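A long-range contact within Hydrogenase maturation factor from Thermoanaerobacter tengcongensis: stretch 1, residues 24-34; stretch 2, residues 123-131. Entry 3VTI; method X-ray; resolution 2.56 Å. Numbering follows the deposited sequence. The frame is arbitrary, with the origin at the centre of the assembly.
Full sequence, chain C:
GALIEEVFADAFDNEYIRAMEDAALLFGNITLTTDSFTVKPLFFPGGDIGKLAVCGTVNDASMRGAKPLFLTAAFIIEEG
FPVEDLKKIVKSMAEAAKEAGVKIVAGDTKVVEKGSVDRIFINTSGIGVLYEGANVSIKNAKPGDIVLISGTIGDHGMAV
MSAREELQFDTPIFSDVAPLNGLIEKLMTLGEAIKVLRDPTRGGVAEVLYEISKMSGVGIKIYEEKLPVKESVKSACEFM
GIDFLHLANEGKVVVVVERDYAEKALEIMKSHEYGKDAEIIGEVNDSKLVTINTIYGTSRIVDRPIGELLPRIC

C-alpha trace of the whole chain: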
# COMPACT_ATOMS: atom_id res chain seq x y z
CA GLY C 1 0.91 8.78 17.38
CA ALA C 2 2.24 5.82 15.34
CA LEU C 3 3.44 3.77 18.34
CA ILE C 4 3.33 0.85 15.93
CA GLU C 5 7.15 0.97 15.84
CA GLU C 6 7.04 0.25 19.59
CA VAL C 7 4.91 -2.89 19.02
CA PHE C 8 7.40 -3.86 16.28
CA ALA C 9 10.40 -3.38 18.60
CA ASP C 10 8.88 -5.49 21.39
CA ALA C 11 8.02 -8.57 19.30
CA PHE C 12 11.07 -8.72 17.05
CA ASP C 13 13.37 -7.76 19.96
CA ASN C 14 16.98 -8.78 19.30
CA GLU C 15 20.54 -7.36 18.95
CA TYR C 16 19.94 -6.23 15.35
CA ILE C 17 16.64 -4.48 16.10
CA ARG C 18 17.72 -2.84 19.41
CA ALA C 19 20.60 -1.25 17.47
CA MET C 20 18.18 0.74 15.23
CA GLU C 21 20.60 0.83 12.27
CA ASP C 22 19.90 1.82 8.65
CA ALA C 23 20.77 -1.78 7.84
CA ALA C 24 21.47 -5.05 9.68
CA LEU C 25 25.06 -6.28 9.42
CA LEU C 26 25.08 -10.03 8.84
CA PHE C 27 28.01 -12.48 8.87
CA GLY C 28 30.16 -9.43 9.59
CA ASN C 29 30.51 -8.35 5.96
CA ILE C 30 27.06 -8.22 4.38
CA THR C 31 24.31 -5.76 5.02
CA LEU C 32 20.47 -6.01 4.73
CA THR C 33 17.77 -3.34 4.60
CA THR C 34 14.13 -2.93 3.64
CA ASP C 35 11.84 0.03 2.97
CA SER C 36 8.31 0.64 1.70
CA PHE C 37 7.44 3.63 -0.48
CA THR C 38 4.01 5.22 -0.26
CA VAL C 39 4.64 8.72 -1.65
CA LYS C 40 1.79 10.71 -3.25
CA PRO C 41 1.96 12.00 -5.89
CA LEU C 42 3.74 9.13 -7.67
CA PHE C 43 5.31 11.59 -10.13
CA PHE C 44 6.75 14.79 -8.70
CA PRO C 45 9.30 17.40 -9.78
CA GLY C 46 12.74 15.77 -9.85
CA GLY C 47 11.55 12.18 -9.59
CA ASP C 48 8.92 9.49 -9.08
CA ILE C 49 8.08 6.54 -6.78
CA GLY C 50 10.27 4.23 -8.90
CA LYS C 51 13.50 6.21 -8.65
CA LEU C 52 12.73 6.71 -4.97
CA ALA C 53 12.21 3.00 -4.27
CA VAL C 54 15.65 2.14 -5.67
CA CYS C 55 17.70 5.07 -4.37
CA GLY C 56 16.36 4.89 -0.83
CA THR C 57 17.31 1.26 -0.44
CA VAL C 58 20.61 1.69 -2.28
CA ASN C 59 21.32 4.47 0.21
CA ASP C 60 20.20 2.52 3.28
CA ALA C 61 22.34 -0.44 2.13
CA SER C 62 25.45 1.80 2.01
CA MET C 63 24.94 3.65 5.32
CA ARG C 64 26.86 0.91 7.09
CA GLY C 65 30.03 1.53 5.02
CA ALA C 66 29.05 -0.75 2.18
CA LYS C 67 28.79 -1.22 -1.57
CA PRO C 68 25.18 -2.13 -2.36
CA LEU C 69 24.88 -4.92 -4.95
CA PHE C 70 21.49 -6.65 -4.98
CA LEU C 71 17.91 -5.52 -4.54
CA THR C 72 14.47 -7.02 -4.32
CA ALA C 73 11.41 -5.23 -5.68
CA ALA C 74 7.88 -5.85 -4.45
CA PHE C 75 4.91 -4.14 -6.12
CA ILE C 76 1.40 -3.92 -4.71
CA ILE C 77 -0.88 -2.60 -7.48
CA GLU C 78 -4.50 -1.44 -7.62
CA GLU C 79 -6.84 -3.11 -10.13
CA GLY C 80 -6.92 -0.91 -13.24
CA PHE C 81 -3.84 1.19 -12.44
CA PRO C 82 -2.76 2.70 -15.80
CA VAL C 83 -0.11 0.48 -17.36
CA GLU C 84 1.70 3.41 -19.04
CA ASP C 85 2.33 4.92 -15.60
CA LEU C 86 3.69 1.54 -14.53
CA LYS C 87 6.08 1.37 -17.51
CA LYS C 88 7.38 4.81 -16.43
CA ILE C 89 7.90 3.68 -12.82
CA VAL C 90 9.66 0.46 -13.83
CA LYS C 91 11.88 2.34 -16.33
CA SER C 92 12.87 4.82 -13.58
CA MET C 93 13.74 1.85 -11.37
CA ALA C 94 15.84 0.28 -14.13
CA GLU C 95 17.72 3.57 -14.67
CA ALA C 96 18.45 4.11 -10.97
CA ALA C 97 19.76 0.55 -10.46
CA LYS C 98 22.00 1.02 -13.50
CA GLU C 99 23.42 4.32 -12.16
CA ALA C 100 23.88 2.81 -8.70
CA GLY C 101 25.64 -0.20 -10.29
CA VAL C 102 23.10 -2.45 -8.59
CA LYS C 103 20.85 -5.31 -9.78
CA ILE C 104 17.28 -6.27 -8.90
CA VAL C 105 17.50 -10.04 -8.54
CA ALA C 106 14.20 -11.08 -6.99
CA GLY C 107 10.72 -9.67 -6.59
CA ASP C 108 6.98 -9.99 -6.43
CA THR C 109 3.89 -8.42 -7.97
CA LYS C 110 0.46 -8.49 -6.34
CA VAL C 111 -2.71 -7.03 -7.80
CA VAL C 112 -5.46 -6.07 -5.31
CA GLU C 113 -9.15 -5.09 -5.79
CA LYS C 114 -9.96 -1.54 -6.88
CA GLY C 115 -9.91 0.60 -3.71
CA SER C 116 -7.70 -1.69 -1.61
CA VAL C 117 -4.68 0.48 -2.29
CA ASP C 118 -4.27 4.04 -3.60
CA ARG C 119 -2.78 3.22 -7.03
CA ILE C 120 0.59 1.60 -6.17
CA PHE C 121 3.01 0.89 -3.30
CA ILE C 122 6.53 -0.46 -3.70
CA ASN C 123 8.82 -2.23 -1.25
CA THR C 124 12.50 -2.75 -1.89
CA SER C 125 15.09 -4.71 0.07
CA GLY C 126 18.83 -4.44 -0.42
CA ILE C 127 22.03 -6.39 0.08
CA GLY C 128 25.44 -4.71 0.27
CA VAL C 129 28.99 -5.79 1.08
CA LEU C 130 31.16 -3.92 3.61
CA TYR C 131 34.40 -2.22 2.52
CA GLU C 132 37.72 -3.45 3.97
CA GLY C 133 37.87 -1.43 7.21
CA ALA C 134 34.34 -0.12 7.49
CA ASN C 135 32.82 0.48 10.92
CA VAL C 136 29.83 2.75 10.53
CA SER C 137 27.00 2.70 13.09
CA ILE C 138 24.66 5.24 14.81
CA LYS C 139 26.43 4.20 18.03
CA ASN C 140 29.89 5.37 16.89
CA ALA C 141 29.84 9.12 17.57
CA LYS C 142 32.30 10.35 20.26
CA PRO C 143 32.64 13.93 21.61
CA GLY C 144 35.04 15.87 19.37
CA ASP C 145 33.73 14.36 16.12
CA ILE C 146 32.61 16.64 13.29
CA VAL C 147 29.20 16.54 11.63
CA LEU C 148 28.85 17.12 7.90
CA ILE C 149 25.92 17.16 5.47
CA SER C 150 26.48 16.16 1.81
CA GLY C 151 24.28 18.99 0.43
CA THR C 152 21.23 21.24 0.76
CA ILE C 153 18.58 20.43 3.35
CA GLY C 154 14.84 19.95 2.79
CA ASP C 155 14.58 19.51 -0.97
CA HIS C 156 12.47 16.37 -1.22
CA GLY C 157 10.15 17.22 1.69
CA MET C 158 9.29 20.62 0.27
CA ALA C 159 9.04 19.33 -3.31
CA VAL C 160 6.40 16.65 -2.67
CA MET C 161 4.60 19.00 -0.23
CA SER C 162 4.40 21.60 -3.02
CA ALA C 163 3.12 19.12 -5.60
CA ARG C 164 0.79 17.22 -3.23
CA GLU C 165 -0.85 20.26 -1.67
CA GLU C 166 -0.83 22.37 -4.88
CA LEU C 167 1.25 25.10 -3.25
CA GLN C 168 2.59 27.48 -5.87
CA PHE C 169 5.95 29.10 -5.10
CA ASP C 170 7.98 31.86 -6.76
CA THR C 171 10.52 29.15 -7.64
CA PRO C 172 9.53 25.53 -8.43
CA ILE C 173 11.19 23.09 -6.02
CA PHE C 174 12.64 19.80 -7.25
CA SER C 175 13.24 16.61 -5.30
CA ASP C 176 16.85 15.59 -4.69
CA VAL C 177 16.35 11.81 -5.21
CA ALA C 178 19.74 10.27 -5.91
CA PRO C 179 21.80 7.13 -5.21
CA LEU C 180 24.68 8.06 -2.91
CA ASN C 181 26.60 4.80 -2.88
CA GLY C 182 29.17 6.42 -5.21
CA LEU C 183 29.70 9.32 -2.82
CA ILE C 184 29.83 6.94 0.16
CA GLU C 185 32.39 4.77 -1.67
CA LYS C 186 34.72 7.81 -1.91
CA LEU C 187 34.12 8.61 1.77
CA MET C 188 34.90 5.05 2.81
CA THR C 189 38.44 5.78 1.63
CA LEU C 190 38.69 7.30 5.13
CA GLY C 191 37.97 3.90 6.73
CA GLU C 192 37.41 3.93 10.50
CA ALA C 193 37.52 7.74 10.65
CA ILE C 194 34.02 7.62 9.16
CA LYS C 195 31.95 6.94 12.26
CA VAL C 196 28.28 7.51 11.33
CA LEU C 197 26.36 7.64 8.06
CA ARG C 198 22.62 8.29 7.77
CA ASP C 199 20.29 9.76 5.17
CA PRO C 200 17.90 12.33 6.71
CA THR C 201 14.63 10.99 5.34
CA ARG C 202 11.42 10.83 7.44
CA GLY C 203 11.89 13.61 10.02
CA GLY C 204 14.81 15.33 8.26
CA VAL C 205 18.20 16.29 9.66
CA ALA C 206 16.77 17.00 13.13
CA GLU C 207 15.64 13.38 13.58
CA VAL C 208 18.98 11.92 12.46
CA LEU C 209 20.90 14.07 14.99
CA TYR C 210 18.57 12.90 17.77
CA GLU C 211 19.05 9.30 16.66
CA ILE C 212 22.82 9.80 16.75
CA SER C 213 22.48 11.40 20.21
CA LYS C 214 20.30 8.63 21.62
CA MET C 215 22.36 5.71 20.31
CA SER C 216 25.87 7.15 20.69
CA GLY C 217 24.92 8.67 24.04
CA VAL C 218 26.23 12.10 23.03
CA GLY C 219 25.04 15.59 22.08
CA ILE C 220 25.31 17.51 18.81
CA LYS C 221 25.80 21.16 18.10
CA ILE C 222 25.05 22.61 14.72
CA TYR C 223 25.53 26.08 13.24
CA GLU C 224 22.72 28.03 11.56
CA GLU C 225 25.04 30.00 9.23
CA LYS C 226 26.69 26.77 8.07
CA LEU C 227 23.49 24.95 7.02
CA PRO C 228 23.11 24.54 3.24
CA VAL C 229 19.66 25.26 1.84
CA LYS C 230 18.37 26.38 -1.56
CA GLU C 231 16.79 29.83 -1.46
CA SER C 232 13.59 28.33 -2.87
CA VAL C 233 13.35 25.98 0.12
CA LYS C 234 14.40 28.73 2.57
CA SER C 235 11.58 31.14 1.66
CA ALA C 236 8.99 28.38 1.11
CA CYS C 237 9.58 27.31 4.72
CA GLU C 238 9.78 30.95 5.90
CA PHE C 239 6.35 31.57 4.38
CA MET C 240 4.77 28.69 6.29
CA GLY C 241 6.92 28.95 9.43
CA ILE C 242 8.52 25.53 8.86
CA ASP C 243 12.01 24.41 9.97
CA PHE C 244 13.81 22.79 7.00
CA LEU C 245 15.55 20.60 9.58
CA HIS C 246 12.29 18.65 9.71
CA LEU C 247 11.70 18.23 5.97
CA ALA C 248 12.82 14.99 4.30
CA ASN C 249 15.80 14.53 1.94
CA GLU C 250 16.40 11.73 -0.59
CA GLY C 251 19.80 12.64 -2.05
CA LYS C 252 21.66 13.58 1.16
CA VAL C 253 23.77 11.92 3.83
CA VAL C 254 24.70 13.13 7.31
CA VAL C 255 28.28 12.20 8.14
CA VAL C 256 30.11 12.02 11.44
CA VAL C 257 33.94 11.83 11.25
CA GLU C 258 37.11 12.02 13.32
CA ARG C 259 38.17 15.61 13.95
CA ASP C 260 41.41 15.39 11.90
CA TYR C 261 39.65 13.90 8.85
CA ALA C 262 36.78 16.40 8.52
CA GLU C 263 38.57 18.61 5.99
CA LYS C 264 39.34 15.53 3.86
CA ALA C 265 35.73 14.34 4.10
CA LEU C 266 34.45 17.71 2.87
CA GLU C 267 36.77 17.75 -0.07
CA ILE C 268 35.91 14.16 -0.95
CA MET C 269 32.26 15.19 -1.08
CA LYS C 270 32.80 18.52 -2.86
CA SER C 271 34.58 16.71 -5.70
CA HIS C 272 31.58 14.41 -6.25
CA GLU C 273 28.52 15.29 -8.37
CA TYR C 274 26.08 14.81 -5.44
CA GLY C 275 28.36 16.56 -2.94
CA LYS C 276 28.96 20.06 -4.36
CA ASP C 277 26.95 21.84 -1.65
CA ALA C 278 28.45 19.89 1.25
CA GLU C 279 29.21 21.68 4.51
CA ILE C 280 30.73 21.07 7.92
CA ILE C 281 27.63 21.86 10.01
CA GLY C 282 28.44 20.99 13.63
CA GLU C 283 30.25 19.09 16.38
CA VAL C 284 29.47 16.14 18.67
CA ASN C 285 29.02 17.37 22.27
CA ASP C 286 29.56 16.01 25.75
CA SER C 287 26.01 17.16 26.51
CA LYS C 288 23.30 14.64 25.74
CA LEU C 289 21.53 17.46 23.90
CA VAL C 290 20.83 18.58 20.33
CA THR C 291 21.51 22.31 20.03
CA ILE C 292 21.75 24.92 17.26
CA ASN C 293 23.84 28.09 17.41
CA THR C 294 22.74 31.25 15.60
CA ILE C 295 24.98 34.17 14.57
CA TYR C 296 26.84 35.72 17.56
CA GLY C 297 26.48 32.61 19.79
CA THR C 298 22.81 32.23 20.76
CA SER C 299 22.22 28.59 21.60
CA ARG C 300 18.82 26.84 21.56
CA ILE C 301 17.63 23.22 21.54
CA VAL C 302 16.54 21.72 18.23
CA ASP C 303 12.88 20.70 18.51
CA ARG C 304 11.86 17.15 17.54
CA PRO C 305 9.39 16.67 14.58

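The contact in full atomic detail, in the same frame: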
# COMPACT_ATOMS: atom_id res chain seq x y z
N ALA C 24 20.86 -4.00 8.86
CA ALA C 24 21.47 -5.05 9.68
C ALA C 24 22.80 -5.46 9.07
O ALA C 24 22.93 -5.51 7.85
CB ALA C 24 20.54 -6.25 9.77
N LEU C 25 23.79 -5.74 9.90
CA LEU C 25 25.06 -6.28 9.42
C LEU C 25 25.16 -7.77 9.71
O LEU C 25 25.28 -8.17 10.86
CB LEU C 25 26.25 -5.52 10.02
CG LEU C 25 27.65 -6.04 9.66
CD1 LEU C 25 27.94 -5.82 8.18
CD2 LEU C 25 28.72 -5.40 10.53
N LEU C 26 25.10 -8.58 8.66
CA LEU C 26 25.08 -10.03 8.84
C LEU C 26 26.38 -10.67 8.38
O LEU C 26 26.99 -10.23 7.40
CB LEU C 26 23.90 -10.65 8.09
CG LEU C 26 22.55 -9.93 8.14
CD1 LEU C 26 21.63 -10.48 7.07
CD2 LEU C 26 21.91 -10.01 9.51
N PHE C 27 26.78 -11.70 9.12
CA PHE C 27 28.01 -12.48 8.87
C PHE C 27 29.26 -11.62 9.00
O PHE C 27 30.38 -12.10 8.79
CB PHE C 27 27.97 -13.20 7.52
CG PHE C 27 26.66 -13.91 7.24
CD1 PHE C 27 25.83 -13.48 6.20
CD2 PHE C 27 26.25 -15.00 8.01
CE1 PHE C 27 24.63 -14.14 5.93
CE2 PHE C 27 25.04 -15.65 7.75
CZ PHE C 27 24.23 -15.22 6.70
N GLY C 28 29.06 -10.35 9.36
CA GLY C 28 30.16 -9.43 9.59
C GLY C 28 30.50 -8.58 8.39
O GLY C 28 31.09 -7.50 8.54
N ASN C 29 30.13 -9.03 7.19
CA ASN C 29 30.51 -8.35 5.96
C ASN C 29 29.37 -7.99 5.02
O ASN C 29 29.55 -7.18 4.11
CB ASN C 29 31.56 -9.17 5.20
CG ASN C 29 30.98 -10.43 4.60
OD1 ASN C 29 30.15 -11.10 5.20
ND2 ASN C 29 31.41 -10.75 3.39
N ILE C 30 28.20 -8.59 5.21
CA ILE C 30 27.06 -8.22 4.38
C ILE C 30 25.94 -7.52 5.16
O ILE C 30 25.69 -7.79 6.34
CB ILE C 30 26.52 -9.37 3.45
CG1 ILE C 30 25.71 -10.40 4.23
CG2 ILE C 30 27.64 -10.01 2.61
CD1 ILE C 30 24.23 -10.09 4.26
N THR C 31 25.28 -6.63 4.45
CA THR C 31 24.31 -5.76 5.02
C THR C 31 22.92 -6.02 4.40
O THR C 31 22.83 -6.49 3.26
CB THR C 31 24.78 -4.31 4.85
OG1 THR C 31 24.12 -3.48 5.80
CG2 THR C 31 24.54 -3.79 3.43
N LEU C 32 21.86 -5.75 5.17
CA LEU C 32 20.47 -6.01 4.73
C LEU C 32 19.48 -4.96 5.23
O LEU C 32 19.39 -4.70 6.44
CB LEU C 32 20.01 -7.40 5.17
CG LEU C 32 18.56 -7.83 4.89
CD1 LEU C 32 18.29 -7.98 3.39
CD2 LEU C 32 18.26 -9.11 5.64
N THR C 33 18.73 -4.39 4.29
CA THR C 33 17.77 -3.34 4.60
C THR C 33 16.45 -3.59 3.89
O THR C 33 16.38 -4.37 2.93
CB THR C 33 18.32 -1.95 4.21
OG1 THR C 33 17.37 -0.93 4.56
CG2 THR C 33 18.61 -1.88 2.71
N THR C 34 15.39 -2.94 4.36
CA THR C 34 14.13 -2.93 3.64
C THR C 34 13.40 -1.61 3.86
O THR C 34 13.51 -1.02 4.92
CB THR C 34 13.21 -4.12 4.02
OG1 THR C 34 12.07 -4.13 3.15
CG2 THR C 34 12.74 -4.03 5.47
N ASN C 123 7.80 -1.93 -2.24
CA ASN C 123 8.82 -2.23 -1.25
C ASN C 123 10.09 -2.71 -1.92
O ASN C 123 10.05 -3.51 -2.85
CB ASN C 123 8.32 -3.28 -0.25
CG ASN C 123 9.38 -3.61 0.79
OD1 ASN C 123 10.34 -4.33 0.51
ND2 ASN C 123 9.23 -3.06 1.99
N THR C 124 11.23 -2.24 -1.43
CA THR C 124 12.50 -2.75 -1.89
C THR C 124 13.35 -3.19 -0.71
O THR C 124 13.35 -2.53 0.34
CB THR C 124 13.29 -1.70 -2.72
OG1 THR C 124 13.33 -0.44 -2.04
CG2 THR C 124 12.65 -1.50 -4.08
N SER C 125 14.05 -4.31 -0.88
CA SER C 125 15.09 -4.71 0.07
C SER C 125 16.44 -4.69 -0.63
O SER C 125 16.51 -4.78 -1.86
CB SER C 125 14.82 -6.09 0.66
OG SER C 125 13.52 -6.14 1.23
N GLY C 126 17.51 -4.59 0.16
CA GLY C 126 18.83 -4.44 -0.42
C GLY C 126 19.88 -5.24 0.31
O GLY C 126 19.80 -5.41 1.53
N ILE C 127 20.86 -5.73 -0.45
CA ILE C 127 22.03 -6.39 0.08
C ILE C 127 23.28 -5.64 -0.37
O ILE C 127 23.44 -5.35 -1.55
CB ILE C 127 22.08 -7.89 -0.33
CG1 ILE C 127 21.34 -8.73 0.70
CG2 ILE C 127 23.51 -8.43 -0.45
CD1 ILE C 127 21.22 -10.17 0.33
N GLY C 128 24.14 -5.32 0.58
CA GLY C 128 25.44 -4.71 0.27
C GLY C 128 26.58 -5.44 0.96
O GLY C 128 26.37 -6.20 1.90
N VAL C 129 27.80 -5.20 0.48
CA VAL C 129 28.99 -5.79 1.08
C VAL C 129 29.88 -4.68 1.65
O VAL C 129 30.15 -3.68 0.98
CB VAL C 129 29.76 -6.71 0.08
CG1 VAL C 129 30.36 -5.91 -1.07
CG2 VAL C 129 30.85 -7.53 0.79
N LEU C 130 30.33 -4.87 2.89
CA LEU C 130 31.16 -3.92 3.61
C LEU C 130 32.55 -3.74 2.98
O LEU C 130 33.18 -4.71 2.57
CB LEU C 130 31.33 -4.39 5.06
CG LEU C 130 31.05 -3.40 6.19
CD1 LEU C 130 29.59 -2.97 6.21
CD2 LEU C 130 31.42 -4.02 7.53
N TYR C 131 33.01 -2.50 2.89
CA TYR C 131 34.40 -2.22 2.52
C TYR C 131 35.39 -2.67 3.59
O TYR C 131 35.01 -2.85 4.76
CB TYR C 131 34.61 -0.74 2.22
CG TYR C 131 33.81 -0.26 1.05
CD1 TYR C 131 34.24 -0.49 -0.25
CD2 TYR C 131 32.61 0.41 1.24
CE1 TYR C 131 33.50 -0.05 -1.34
CE2 TYR C 131 31.85 0.86 0.17
CZ TYR C 131 32.30 0.62 -1.12
OH TYR C 131 31.55 1.07 -2.19

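The apolar centre of this contact lies on one face of a two-stranded antiparallel pairing, where Ile 30 sits across from Val 129 and Leu 32 across from Ile 127. Both are non-hydrogen-bonded pairs, and their branched aliphatic side chains meet only loosely: Leu 32 CD1 lies 4.1 Å from Ile 127 CG1, and Ile 30 CG2 lies 4.4 Å from Val 129 CG2. Isoleucine and valine, branched at CB, favour the extended backbone, while Leu 32, with chi1 t and chi2 p, brings the end of its side chain nearer to the partner strand. A further apolar contact forms where the first stretch turns back on itself. Leu 130 directs its CA-to-CB bond toward stretch 1, and its CD1 meets Leu 25 CD1 at 3.8 Å; with 71 Å² covered, it is the residue most covered by the opposite stretch.

The other face is built differently, for here threonines lie across from glycines. Thr 31 pairs with Gly 128 and Thr 33 with Gly 126, and the missing side chains leave room for the threonine methyls. An ideal CB on Gly 128 would stand 2.9 Å from Thr 31 CG2, a clash; on Gly 126 it would be a tight 3.4 Å from Thr 33 CG2. Within its own stretch, Thr 31 OG1 donates to Ala 24 O at 3.1 Å, which helps tie strand 24-26 to strand 30-34.

Between these faces runs the backbone ladder. Thr 31 N donates to Gly 128 O at 2.8 Å, and Gly 128 N returns a bond to Thr 31 O at 3.2 Å. The next hydrogen-bonded pair repeats the pattern, with Thr 33 N to Gly 126 O at 3.1 Å and Gly 126 N to Thr 33 O at 3.0 Å. Beyond Ile 30, the nearly linear bond from Leu 130 N to Asn 29 O, 2.7 Å, extends the ladder to the loop.

At the far end the contact becomes polar, although its residues remain buried. Thr 34 and Ser 125 form a close non-hydrogen-bonded pair, CA to CA 4.1 Å, and their small side chains suit this spacing: Thr 34 OG1 and Ser 125 OG share a hydrogen bond of 3.1 Å. Asn 123 is long enough to reach the same hydroxyl, its ND2 donating to Thr 34 OG1 at 3.2 Å. In all, the two stretches bury 613 Å² between them.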